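Local coordinates for glucose import ATP-binding protein GlcV (Sulfolobus solfataricus, PDB 1OXX), which hydrolyses ATP to supply the energy for glucose uptake by the GlcSTUV ABC transporter, of which it is the nucleotide-binding subunit, at residues V24-E29 and T45-I50; F105-M110 and K119-V124; P167-D172 and V197-A202; G249-E254 and P264-S269. The protein carries 1 engineered substitution. All coordinates share one frame; numbering follows the deposited sequence. Where two conformers were deposited one is given.

Contact 1 of 4, residues V24-E29 and T45-I50; sequences VNINIE and TTFMRI
F47 reaches from helix 41-52 to strand 18-28 and is met there by two aliphatic tips. The closer is CD1 of I26, 3.7 Å from CZ of the ring; CG1 of V24 lies 4.2 Å from CE1 of F47. Both methyls come in obliquely to the ring. With CG anti to the backbone N (chi1 -179°), the F47 ring points away from the helix toward the strand. The helix is the one that follows the Walker A P-loop of the ABC-ATPase fold: T45 and T46, inferred to bind ATP, stand on its first turns, and T45 OG1 is hydrogen-bonded to D165. Strand 18-28 belongs to the antiparallel sheet that flanks this helix, so the ring bridges the sheet and the nucleotide-binding core. I26 meets it with an extended CG1-CD1 arm (chi2 171°), whereas the shorter V24 offers a gamma methyl. All three residues are buried, and the ring also packs on L195 and I36 of the neighbouring mixed sheet, while I26 rests against F34 of that same sheet.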
loop_
_atom_site.group_PDB
_atom_site.type_symbol
_atom_site.label_atom_id
_atom_site.label_comp_id
_atom_site.label_asym_id
_atom_site.label_seq_id
_atom_site.Cartn_x
_atom_site.Cartn_y
_atom_site.Cartn_z
ATOM N N VAL A 24 4.911 -17.879 2.467
ATOM C CA VAL A 24 5.325 -16.659 1.795
ATOM C C VAL A 24 6.799 -16.726 1.425
ATOM O O VAL A 24 7.653 -17.030 2.259
ATOM C CB VAL A 24 5.060 -15.434 2.664
ATOM C CG1 VAL A 24 5.608 -14.182 2.005
ATOM C CG2 VAL A 24 3.579 -15.284 2.945
ATOM N N ASN A 25 7.091 -16.457 0.160
ATOM C CA ASN A 25 8.448 -16.469 -0.348
ATOM C C ASN A 25 8.771 -15.161 -1.085
ATOM O O ASN A 25 8.121 -14.832 -2.077
ATOM C CB ASN A 25 8.653 -17.648 -1.289
ATOM C CG ASN A 25 8.717 -18.974 -0.550
ATOM O OD1 ASN A 25 9.737 -19.297 0.048
ATOM N ND2 ASN A 25 7.611 -19.731 -0.563
ATOM N N ILE A 26 9.754 -14.414 -0.579
ATOM C CA ILE A 26 10.199 -13.162 -1.179
ATOM C C ILE A 26 11.679 -12.999 -0.926
ATOM O O ILE A 26 12.148 -13.302 0.165
ATOM C CB ILE A 26 9.532 -11.930 -0.529
ATOM C CG1 ILE A 26 8.058 -12.142 -0.255
ATOM C CG2 ILE A 26 9.743 -10.706 -1.404
ATOM C CD1 ILE A 26 7.453 -11.023 0.586
ATOM N N ASN A 27 12.403 -12.551 -1.949
ATOM C CA ASN A 27 13.806 -12.185 -1.816
ATOM C C ASN A 27 13.888 -10.684 -2.056
ATOM O O ASN A 27 13.726 -10.216 -3.197
ATOM C CB ASN A 27 14.702 -12.912 -2.825
ATOM C CG ASN A 27 14.613 -14.424 -2.724
ATOM O OD1 ASN A 27 14.509 -14.985 -1.630
ATOM N ND2 ASN A 27 14.716 -15.102 -3.873
ATOM N N ILE A 28 14.070 -9.904 -0.989
ATOM C CA ILE A 28 14.165 -8.442 -1.071
ATOM C C ILE A 28 15.628 -8.062 -1.140
ATOM O O ILE A 28 16.418 -8.467 -0.297
ATOM C CB ILE A 28 13.499 -7.800 0.169
ATOM C CG1 ILE A 28 12.025 -8.198 0.223
ATOM C CG2 ILE A 28 13.625 -6.292 0.129
ATOM C CD1 ILE A 28 11.304 -7.743 1.479
ATOM N N GLU A 29 15.991 -7.295 -2.160
ATOM C CA GLU A 29 17.385 -6.961 -2.391
ATOM C C GLU A 29 17.863 -5.795 -1.545
ATOM O O GLU A 29 17.082 -5.009 -1.017
ATOM C CB GLU A 29 17.587 -6.644 -3.874
ATOM C CG GLU A 29 17.333 -7.843 -4.782
ATOM C CD GLU A 29 18.224 -9.040 -4.475
ATOM O OE1 GLU A 29 19.384 -8.846 -4.068
ATOM O OE2 GLU A 29 17.756 -10.194 -4.633
ATOM N N THR A 45 0.492 -6.725 9.232
ATOM C CA THR A 45 1.226 -6.366 10.432
ATOM C C THR A 45 1.933 -7.596 10.981
ATOM O O THR A 45 3.049 -7.482 11.502
ATOM C CB THR A 45 0.275 -5.741 11.474
ATOM O OG1 THR A 45 -0.052 -4.411 11.056
ATOM C CG2 THR A 45 0.947 -5.591 12.831
ATOM N N THR A 46 1.300 -8.761 10.864
ATOM C CA THR A 46 1.960 -9.993 11.288
ATOM C C THR A 46 3.253 -10.168 10.493
ATOM O O THR A 46 4.310 -10.449 11.053
ATOM C CB THR A 46 1.042 -11.180 11.104
ATOM O OG1 THR A 46 -0.050 -11.066 12.031
ATOM C CG2 THR A 46 1.746 -12.502 11.476
ATOM N N PHE A 47 3.175 -10.004 9.183
ATOM C CA PHE A 47 4.370 -10.082 8.350
ATOM C C PHE A 47 5.416 -9.082 8.825
ATOM O O PHE A 47 6.583 -9.412 9.000
ATOM C CB PHE A 47 4.024 -9.798 6.885
ATOM C CG PHE A 47 5.198 -9.883 5.948
ATOM C CD1 PHE A 47 5.694 -11.110 5.544
ATOM C CD2 PHE A 47 5.802 -8.741 5.464
ATOM C CE1 PHE A 47 6.780 -11.190 4.673
ATOM C CE2 PHE A 47 6.878 -8.823 4.593
ATOM C CZ PHE A 47 7.366 -10.046 4.203
ATOM N N MET A 48 4.989 -7.854 9.069
ATOM C CA MET A 48 5.935 -6.843 9.470
ATOM C C MET A 48 6.590 -7.168 10.808
ATOM O O MET A 48 7.784 -6.919 11.023
ATOM C CB MET A 48 5.234 -5.488 9.544
ATOM C CG MET A 48 6.214 -4.365 9.886
ATOM S SD MET A 48 6.157 -2.878 8.882
ATOM C CE MET A 48 7.193 -3.373 7.544
ATOM N N ARG A 49 5.791 -7.696 11.732
ATOM C CA ARG A 49 6.299 -8.053 13.045
ATOM C C ARG A 49 7.329 -9.179 12.935
ATOM O O ARG A 49 8.290 -9.221 13.699
ATOM C CB ARG A 49 5.147 -8.453 13.974
ATOM C CG ARG A 49 4.363 -7.265 14.485
ATOM C CD ARG A 49 3.133 -7.619 15.290
ATOM N NE ARG A 49 3.426 -8.191 16.596
ATOM C CZ ARG A 49 3.756 -7.477 17.661
ATOM N NH1 ARG A 49 3.831 -6.163 17.579
ATOM N NH2 ARG A 49 3.992 -8.081 18.819
ATOM N N ILE A 50 7.128 -10.086 11.982
ATOM C CA ILE A 50 8.099 -11.148 11.763
ATOM C C ILE A 50 9.395 -10.565 11.203
ATOM O O ILE A 50 10.496 -10.954 11.620
ATOM C CB ILE A 50 7.502 -12.245 10.874
ATOM C CG1 ILE A 50 6.515 -13.058 11.698
ATOM C CG2 ILE A 50 8.582 -13.144 10.320
ATOM C CD1 ILE A 50 5.721 -14.080 10.914
#

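Contact 2 of 4, residues F105-M110 and K119-V124; sequences FPLTNM and KRVEEV
L107 and R120 meet with their side chains at about a right angle, the leucine driving its end against the aliphatic root of the arginine. Its CD1 lies 4.1 Å from CG of R120 and 4.2 Å from CG2 of V121, so a single methyl touches two successive residues of helix 114-127. The leucine is extended beyond CG, with CD1 trans along the chain (chi2 -177°), and this carries the methyl outward from the 3-10 segment to the helix.

R120 turns its polar end elsewhere. Its chain bends at chi2 (58°), leaving CG to the leucine while the guanidinium folds back along its own helix. There NH1 forms a salt bridge with OE1 of E123 at 2.9 Å, the oxygen lying in the guanidinium plane but being approached from well above the carboxylate plane. CG2 of V124 sits 3.4 Å above the guanidinium plane, over its centre, and NE is hydrogen-bonded to the carbonyl of V156. These partners fix the rotation of the group.

On the loop side, L107 opens a type I turn to M110, and T108 OG1 and N both donate to F105 O. L107 also packs on M112, V156 and K157, while V121 packs on helix 99-104. The arrangement is a small apolar contact within the helical subdomain of the ABC-ATPase domain, where the loop between helices 99-104 and 114-127 folds back on the second of them.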
loop_
_atom_site.group_PDB
_atom_site.type_symbol
_atom_site.label_atom_id
_atom_site.label_comp_id
_atom_site.label_asym_id
_atom_site.label_seq_id
_atom_site.Cartn_x
_atom_site.Cartn_y
_atom_site.Cartn_z
ATOM N N PHE A 105 16.155 7.625 23.490
ATOM C CA PHE A 105 15.794 6.384 24.159
ATOM C C PHE A 105 16.476 5.127 23.604
ATOM O O PHE A 105 16.994 4.329 24.379
ATOM C CB PHE A 105 14.271 6.214 24.163
ATOM C CG PHE A 105 13.796 5.119 25.075
ATOM C CD1 PHE A 105 13.809 5.293 26.447
ATOM C CD2 PHE A 105 13.367 3.920 24.560
ATOM C CE1 PHE A 105 13.382 4.282 27.290
ATOM C CE2 PHE A 105 12.936 2.906 25.397
ATOM C CZ PHE A 105 12.945 3.094 26.763
ATOM N N PRO A 106 16.488 4.930 22.289
ATOM C CA PRO A 106 17.108 3.715 21.745
ATOM C C PRO A 106 18.602 3.625 22.012
ATOM O O PRO A 106 19.170 2.545 21.862
ATOM C CB PRO A 106 16.841 3.831 20.242
ATOM C CG PRO A 106 15.635 4.737 20.138
ATOM C CD PRO A 106 15.865 5.751 21.238
ATOM N N LEU A 107 19.231 4.728 22.395
ATOM C CA LEU A 107 20.677 4.746 22.614
ATOM C C LEU A 107 21.086 4.428 24.048
ATOM O O LEU A 107 22.275 4.367 24.347
ATOM C CB LEU A 107 21.235 6.116 22.261
ATOM C CG LEU A 107 20.999 6.626 20.834
ATOM C CD1 LEU A 107 21.671 7.966 20.609
ATOM C CD2 LEU A 107 21.510 5.611 19.847
ATOM N N THR A 108 20.101 4.217 24.908
ATOM C CA THR A 108 20.326 4.030 26.342
ATOM C C THR A 108 21.404 3.011 26.675
ATOM O O THR A 108 22.256 3.259 27.534
ATOM C CB THR A 108 19.016 3.613 27.008
ATOM O OG1 THR A 108 18.038 4.641 26.833
ATOM C CG2 THR A 108 19.188 3.515 28.519
ATOM N N ASN A 109 21.364 1.870 26.006
ATOM C CA ASN A 109 22.318 0.804 26.289
ATOM C C ASN A 109 23.240 0.481 25.114
ATOM O O ASN A 109 23.617 -0.675 24.895
ATOM C CB ASN A 109 21.569 -0.442 26.742
ATOM C CG ASN A 109 20.715 -0.192 27.978
ATOM O OD1 ASN A 109 21.218 0.216 29.036
ATOM N ND2 ASN A 109 19.417 -0.439 27.853
ATOM N N MET A 110 23.631 1.521 24.383
ATOM C CA MET A 110 24.511 1.370 23.229
ATOM C C MET A 110 25.953 1.778 23.523
ATOM O O MET A 110 26.728 2.066 22.624
ATOM C CB MET A 110 23.947 2.160 22.048
ATOM C CG MET A 110 22.576 1.653 21.613
ATOM S SD MET A 110 22.590 -0.114 21.174
ATOM C CE MET A 110 23.661 -0.019 19.838
ATOM N N LYS A 119 25.202 14.412 20.766
ATOM C CA LYS A 119 25.651 14.750 19.430
ATOM C C LYS A 119 24.858 13.987 18.374
ATOM O O LYS A 119 24.448 14.544 17.350
ATOM C CB LYS A 119 27.164 14.526 19.312
ATOM C CG LYS A 119 27.958 15.556 20.105
ATOM C CD LYS A 119 29.461 15.339 20.012
ATOM C CE LYS A 119 30.218 16.291 20.938
ATOM N NZ LYS A 119 31.685 16.064 20.846
ATOM N N ARG A 120 24.583 12.719 18.639
ATOM C CA ARG A 120 23.858 11.910 17.670
ATOM C C ARG A 120 22.406 12.358 17.535
ATOM O O ARG A 120 21.875 12.505 16.428
ATOM C CB ARG A 120 23.913 10.429 18.042
ATOM C CG ARG A 120 23.151 9.528 17.091
ATOM C CD ARG A 120 23.626 9.623 15.653
ATOM N NE ARG A 120 22.843 8.755 14.789
ATOM C CZ ARG A 120 22.758 8.865 13.466
ATOM N NH1 ARG A 120 23.427 9.812 12.821
ATOM N NH2 ARG A 120 21.993 8.015 12.787
ATOM N N VAL A 121 21.751 12.566 18.668
ATOM C CA VAL A 121 20.380 13.023 18.642
ATOM C C VAL A 121 20.278 14.377 17.935
ATOM O O VAL A 121 19.402 14.582 17.101
ATOM C CB VAL A 121 19.818 13.139 20.066
ATOM C CG1 VAL A 121 18.444 13.844 20.063
ATOM C CG2 VAL A 121 19.741 11.746 20.694
ATOM N N GLU A 122 21.173 15.301 18.264
ATOM C CA GLU A 122 21.137 16.619 17.625
ATOM C C GLU A 122 21.382 16.548 16.129
ATOM O O GLU A 122 20.760 17.292 15.367
ATOM C CB GLU A 122 22.090 17.595 18.294
ATOM C CG GLU A 122 21.567 18.049 19.643
ATOM C CD GLU A 122 22.316 19.240 20.199
ATOM O OE1 GLU A 122 22.559 19.255 21.417
ATOM O OE2 GLU A 122 22.634 20.172 19.410
ATOM N N GLU A 123 22.281 15.655 15.715
ATOM C CA GLU A 123 22.623 15.509 14.307
ATOM C C GLU A 123 21.399 15.037 13.522
ATOM O O GLU A 123 21.037 15.600 12.464
ATOM C CB GLU A 123 23.793 14.524 14.177
ATOM C CG GLU A 123 24.117 14.012 12.793
ATOM C CD GLU A 123 25.261 13.008 12.825
ATOM O OE1 GLU A 123 25.195 12.035 13.617
ATOM O OE2 GLU A 123 26.236 13.196 12.070
ATOM N N VAL A 124 20.739 14.008 14.029
ATOM C CA VAL A 124 19.574 13.480 13.361
ATOM C C VAL A 124 18.437 14.505 13.390
ATOM O O VAL A 124 17.715 14.682 12.427
ATOM C CB VAL A 124 19.144 12.149 14.004
ATOM C CG1 VAL A 124 17.899 11.624 13.371
ATOM C CG2 VAL A 124 20.286 11.147 13.896
#

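Contact 3 of 4, residues P167-D172 and V197-A202; sequences PFSNLD and VSHDPA
The contact joins two elements of the ABC-ATPase active-site region: the D-loop, which follows the Walker B strand 161-165, and the end of strand 193-198 with H199, which corresponds by its place in the family sequence to the switch-region (H-loop) histidine. Across it, OG of S169 approaches CE1 of H199 at 3.9 Å, lying at the edge of the imidazole and in its plane. The pair is a van der Waals approach; the stronger polar partner of each is E166, inferred to bind ATP, whose OE1 is hydrogen-bonded to S169 OG and OE2 to H199 ND1. Its carboxylate therefore spans the serine and the histidine. H199 carries its ring to this edge with CG lying between the backbone N and the carbonyl carbon (chi1 71°), and CB of D200 sits 4.0 Å above one face, over the ring centre.

A second approach brings CD of P167 4.2 Å from the carbonyl O of V197, while CG of the same proline lies 3.5 Å above the plane of the F168 ring, toward its rim. The chain beyond the strand is shaped by side-chain bonds: S198 OG accepts from D200 N at 3.0 Å in an ST turn, and OD1 of D200 caps helix 201-207 by accepting from A202 N at 2.9 Å. S169 also touches Q89, another residue inferred to bind ATP. Such a meeting of the glutamate directly after the Walker B aspartate, the D-loop and the switch histidine is characteristic of the nucleotide-hydrolysing site of ABC-ATPases.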
loop_
_atom_site.group_PDB
_atom_site.type_symbol
_atom_site.label_atom_id
_atom_site.label_comp_id
_atom_site.label_asym_id
_atom_site.label_seq_id
_atom_site.Cartn_x
_atom_site.Cartn_y
_atom_site.Cartn_z
ATOM N N PRO A 167 2.523 4.173 8.144
ATOM C CA PRO A 167 3.337 5.251 8.714
ATOM C C PRO A 167 2.768 6.659 8.608
ATOM O O PRO A 167 3.278 7.538 9.320
ATOM C CB PRO A 167 4.599 5.197 7.868
ATOM C CG PRO A 167 4.114 4.700 6.577
ATOM C CD PRO A 167 3.157 3.597 6.949
ATOM N N PHE A 168 1.777 6.882 7.745
ATOM C CA PHE A 168 1.274 8.240 7.512
ATOM C C PHE A 168 -0.162 8.394 7.933
ATOM O O PHE A 168 -0.782 9.437 7.714
ATOM C CB PHE A 168 1.404 8.582 6.029
ATOM C CG PHE A 168 2.736 8.249 5.465
ATOM C CD1 PHE A 168 2.859 7.345 4.436
ATOM C CD2 PHE A 168 3.886 8.819 6.001
ATOM C CE1 PHE A 168 4.098 7.018 3.938
ATOM C CE2 PHE A 168 5.100 8.503 5.507
ATOM C CZ PHE A 168 5.214 7.609 4.463
ATOM N N SER A 169 -0.695 7.356 8.553
ATOM C CA SER A 169 -2.113 7.335 8.870
ATOM C C SER A 169 -2.520 8.234 10.032
ATOM O O SER A 169 -3.703 8.445 10.242
ATOM C CB SER A 169 -2.571 5.892 9.082
ATOM O OG SER A 169 -2.258 5.113 7.930
ATOM N N ASN A 170 -1.560 8.780 10.773
ATOM C CA ASN A 170 -1.895 9.707 11.857
ATOM C C ASN A 170 -2.063 11.124 11.329
ATOM O O ASN A 170 -2.606 11.996 12.000
ATOM C CB ASN A 170 -0.797 9.728 12.923
ATOM C CG ASN A 170 -0.840 8.523 13.835
ATOM O OD1 ASN A 170 -1.805 7.765 13.836
ATOM N ND2 ASN A 170 0.220 8.337 14.615
ATOM N N LEU A 171 -1.574 11.346 10.117
ATOM C CA LEU A 171 -1.551 12.671 9.532
ATOM C C LEU A 171 -2.808 12.982 8.772
ATOM O O LEU A 171 -3.445 12.093 8.208
ATOM C CB LEU A 171 -0.389 12.796 8.551
ATOM C CG LEU A 171 1.014 12.716 9.133
ATOM C CD1 LEU A 171 2.044 12.647 8.021
ATOM C CD2 LEU A 171 1.266 13.920 10.034
ATOM N N ASP A 172 -3.143 14.267 8.744
ATOM C CA ASP A 172 -4.238 14.741 7.932
ATOM C C ASP A 172 -3.862 14.414 6.491
ATOM O O ASP A 172 -2.682 14.440 6.125
ATOM C CB ASP A 172 -4.429 16.236 8.115
ATOM N N VAL A 197 4.217 -1.426 4.613
ATOM C CA VAL A 197 2.946 -2.118 4.480
ATOM C C VAL A 197 1.847 -1.101 4.730
ATOM O O VAL A 197 1.957 -0.249 5.618
ATOM C CB VAL A 197 2.797 -3.345 5.406
ATOM C CG1 VAL A 197 4.009 -4.250 5.293
ATOM C CG2 VAL A 197 2.575 -2.921 6.837
ATOM N N SER A 198 0.769 -1.177 3.945
ATOM C CA SER A 198 -0.305 -0.211 4.053
ATOM C C SER A 198 -1.562 -0.722 3.373
ATOM O O SER A 198 -1.486 -1.631 2.548
ATOM C CB SER A 198 0.094 1.113 3.380
ATOM O OG SER A 198 -0.882 2.124 3.540
ATOM N N HIS A 199 -2.680 -0.138 3.787
ATOM C CA HIS A 199 -3.994 -0.368 3.196
ATOM C C HIS A 199 -4.185 0.595 2.027
ATOM O O HIS A 199 -5.032 0.362 1.140
ATOM C CB HIS A 199 -5.082 -0.092 4.242
ATOM C CG HIS A 199 -5.233 1.358 4.576
ATOM N ND1 HIS A 199 -4.278 2.063 5.277
ATOM C CD2 HIS A 199 -6.212 2.245 4.278
ATOM C CE1 HIS A 199 -4.667 3.319 5.405
ATOM N NE2 HIS A 199 -5.838 3.456 4.810
ATOM N N ASP A 200 -3.395 1.670 2.029
ATOM C CA ASP A 200 -3.502 2.736 1.042
ATOM C C ASP A 200 -2.525 2.586 -0.114
ATOM O O ASP A 200 -1.320 2.682 0.077
ATOM C CB ASP A 200 -3.243 4.083 1.707
ATOM C CG ASP A 200 -3.604 5.244 0.820
ATOM O OD1 ASP A 200 -3.957 5.015 -0.360
ATOM O OD2 ASP A 200 -3.575 6.429 1.220
ATOM N N PRO A 201 -3.026 2.352 -1.321
ATOM C CA PRO A 201 -2.133 2.227 -2.472
ATOM C C PRO A 201 -1.303 3.496 -2.724
ATOM O O PRO A 201 -0.235 3.431 -3.337
ATOM C CB PRO A 201 -3.079 1.936 -3.656
ATOM C CG PRO A 201 -4.456 2.045 -3.140
ATOM C CD PRO A 201 -4.450 2.222 -1.670
ATOM N N ALA A 202 -1.757 4.649 -2.247
ATOM C CA ALA A 202 -0.982 5.868 -2.462
ATOM C C ALA A 202 0.391 5.786 -1.781
ATOM O O ALA A 202 1.386 6.339 -2.265
ATOM C CB ALA A 202 -1.756 7.090 -1.973
#

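Contact 4 of 4, residues G249-E254 and P264-S269; sequences GKVTNE and PVSVSS
V251 points from strand 245-252 toward the loop 264-269 and makes every close side-chain contact that segment 249-254 has with segment 264-269. Its CB already lies 3.6 Å from the carbonyl O of S269. From there the two methyls part. CG1, anti to the backbone N (chi1 165°), turns to S266, 3.7 Å from its OG, and also lies beside the carbonyl O of V267. CG2 takes the other branch: it comes within 3.4 Å of the carbonyl O of S269 and meets CG2 of V267 at 3.8 Å, the two valine side chains crossing at about a right angle. V267 also packs on V349 and E351 of strand 348-351, and V251 on A272 of strand 271-276.

The polar link runs through a water. It donates to the carbonyl O of T252 at 2.9 Å and is hydrogen-bonded to OG of S266 at 2.7 Å, tying the loop to the end of the strand. The side chain of T252 also shapes the chain: OG1 accepts from E254 N at 3.1 Å in an ST turn and is hydrogen-bonded to the carbonyl O of G255. Backbone pairing of V251 with D270 holds the strand just beyond the loop; between the two segments themselves, at this surface of the C-terminal beta domain, the direct contact is a valine among a methyl, a hydroxyl and carbonyl oxygens, with one water as the polar bridge.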
loop_
_atom_site.group_PDB
_atom_site.type_symbol
_atom_site.label_atom_id
_atom_site.label_comp_id
_atom_site.label_asym_id
_atom_site.label_seq_id
_atom_site.Cartn_x
_atom_site.Cartn_y
_atom_site.Cartn_z
ATOM N N GLY A 249 -20.783 -10.378 -16.585
ATOM C CA GLY A 249 -21.611 -10.551 -17.757
ATOM C C GLY A 249 -21.501 -11.909 -18.395
ATOM O O GLY A 249 -20.782 -12.791 -17.922
ATOM N N LYS A 250 -22.216 -12.059 -19.502
ATOM C CA LYS A 250 -22.251 -13.297 -20.246
ATOM C C LYS A 250 -21.295 -13.243 -21.427
ATOM O O LYS A 250 -21.293 -12.286 -22.194
ATOM C CB LYS A 250 -23.670 -13.556 -20.754
ATOM C CG LYS A 250 -23.821 -14.872 -21.500
ATOM C CD LYS A 250 -25.213 -15.062 -22.086
ATOM C CE LYS A 250 -25.377 -16.470 -22.659
ATOM N NZ LYS A 250 -26.742 -16.726 -23.203
ATOM N N VAL A 251 -20.503 -14.293 -21.594
ATOM C CA VAL A 251 -19.592 -14.370 -22.720
ATOM C C VAL A 251 -20.365 -14.732 -23.990
ATOM O O VAL A 251 -21.108 -15.722 -24.003
ATOM C CB VAL A 251 -18.508 -15.425 -22.445
ATOM C CG1 VAL A 251 -17.759 -15.793 -23.738
ATOM C CG2 VAL A 251 -17.557 -14.922 -21.359
ATOM N N THR A 252 -20.218 -13.918 -25.037
ATOM C CA THR A 252 -20.831 -14.211 -26.343
ATOM C C THR A 252 -19.817 -14.015 -27.482
ATOM O O THR A 252 -18.730 -13.473 -27.275
ATOM C CB THR A 252 -22.073 -13.325 -26.612
ATOM O OG1 THR A 252 -21.680 -12.026 -27.076
ATOM C CG2 THR A 252 -22.841 -13.050 -25.350
ATOM N N ASN A 253 -20.193 -14.453 -28.683
ATOM C CA ASN A 253 -19.336 -14.302 -29.861
ATOM C C ASN A 253 -19.042 -12.853 -30.150
ATOM O O ASN A 253 -18.065 -12.523 -30.821
ATOM C CB ASN A 253 -20.019 -14.858 -31.110
ATOM C CG ASN A 253 -20.106 -16.357 -31.117
ATOM O OD1 ASN A 253 -20.870 -16.939 -31.894
ATOM N ND2 ASN A 253 -19.313 -17.000 -30.277
ATOM N N GLU A 254 -19.915 -11.987 -29.656
ATOM C CA GLU A 254 -19.820 -10.571 -29.935
ATOM C C GLU A 254 -19.189 -9.790 -28.786
ATOM O O GLU A 254 -18.965 -8.583 -28.892
ATOM C CB GLU A 254 -21.226 -10.055 -30.257
ATOM C CG GLU A 254 -21.986 -10.957 -31.231
ATOM C CD GLU A 254 -21.268 -11.089 -32.562
ATOM O OE1 GLU A 254 -20.891 -10.040 -33.127
ATOM O OE2 GLU A 254 -21.052 -12.225 -33.043
ATOM N N PRO A 264 -15.727 -5.853 -25.903
ATOM C CA PRO A 264 -15.106 -6.695 -26.941
ATOM C C PRO A 264 -13.922 -7.524 -26.478
ATOM O O PRO A 264 -12.785 -7.403 -26.959
ATOM C CB PRO A 264 -14.681 -5.668 -27.993
ATOM C CG PRO A 264 -14.431 -4.462 -27.235
ATOM C CD PRO A 264 -15.392 -4.432 -26.076
ATOM N N VAL A 265 -14.207 -8.401 -25.525
ATOM C CA VAL A 265 -13.215 -9.302 -24.953
ATOM C C VAL A 265 -13.897 -10.629 -24.687
ATOM O O VAL A 265 -15.106 -10.723 -24.728
ATOM C CB VAL A 265 -12.605 -8.746 -23.638
ATOM C CG1 VAL A 265 -11.781 -7.493 -23.924
ATOM C CG2 VAL A 265 -13.687 -8.481 -22.599
ATOM N N SER A 266 -13.107 -11.659 -24.422
ATOM C CA SER A 266 -13.659 -12.972 -24.142
ATOM C C SER A 266 -12.749 -13.755 -23.193
ATOM O O SER A 266 -11.597 -13.407 -22.981
ATOM C CB SER A 266 -13.837 -13.737 -25.459
ATOM O OG SER A 266 -14.487 -14.985 -25.269
ATOM N N VAL A 267 -13.326 -14.783 -22.589
ATOM C CA VAL A 267 -12.611 -15.753 -21.775
ATOM C C VAL A 267 -13.297 -17.084 -22.078
ATOM O O VAL A 267 -14.361 -17.110 -22.697
ATOM C CB VAL A 267 -12.666 -15.454 -20.261
ATOM C CG1 VAL A 267 -11.775 -14.277 -19.903
ATOM C CG2 VAL A 267 -14.088 -15.215 -19.819
ATOM N N SER A 268 -12.690 -18.171 -21.612
ATOM C CA SER A 268 -13.150 -19.524 -21.900
ATOM C C SER A 268 -14.394 -19.975 -21.129
ATOM O O SER A 268 -15.048 -20.952 -21.509
ATOM C CB SER A 268 -12.000 -20.485 -21.607
ATOM O OG SER A 268 -10.936 -20.291 -22.521
ATOM N N SER A 269 -14.724 -19.264 -20.059
ATOM C CA SER A 269 -15.858 -19.612 -19.208
ATOM C C SER A 269 -17.204 -19.067 -19.711
ATOM O O SER A 269 -17.255 -18.262 -20.637
ATOM C CB SER A 269 -15.588 -19.114 -17.786
ATOM O OG SER A 269 -15.300 -17.724 -17.777
HETATM O O HOH W 1 -16.294 -15.133 -27.300
#

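In the fold
Contacts 1 and 2 are buried and apolar, each made by a few aliphatic or aromatic tips, whereas contact 3 is partly buried and polar through a shared partner, E166, rather than by a direct bond, and contact 4 lies at the surface with a water in it. The first three share the ABC-ATPase domain. Contacts 1 and 3 touch: M48 of helix 41-52, in the conformer given, packs on V197 of the strand leading to H199. Contact 2 stands apart in the helical region, its nearest atoms about 15 Å from those of either. Contact 4 belongs to the C-terminal domain, on the opposite side of the chain's centre from contact 2, their centres about 63 Å apart.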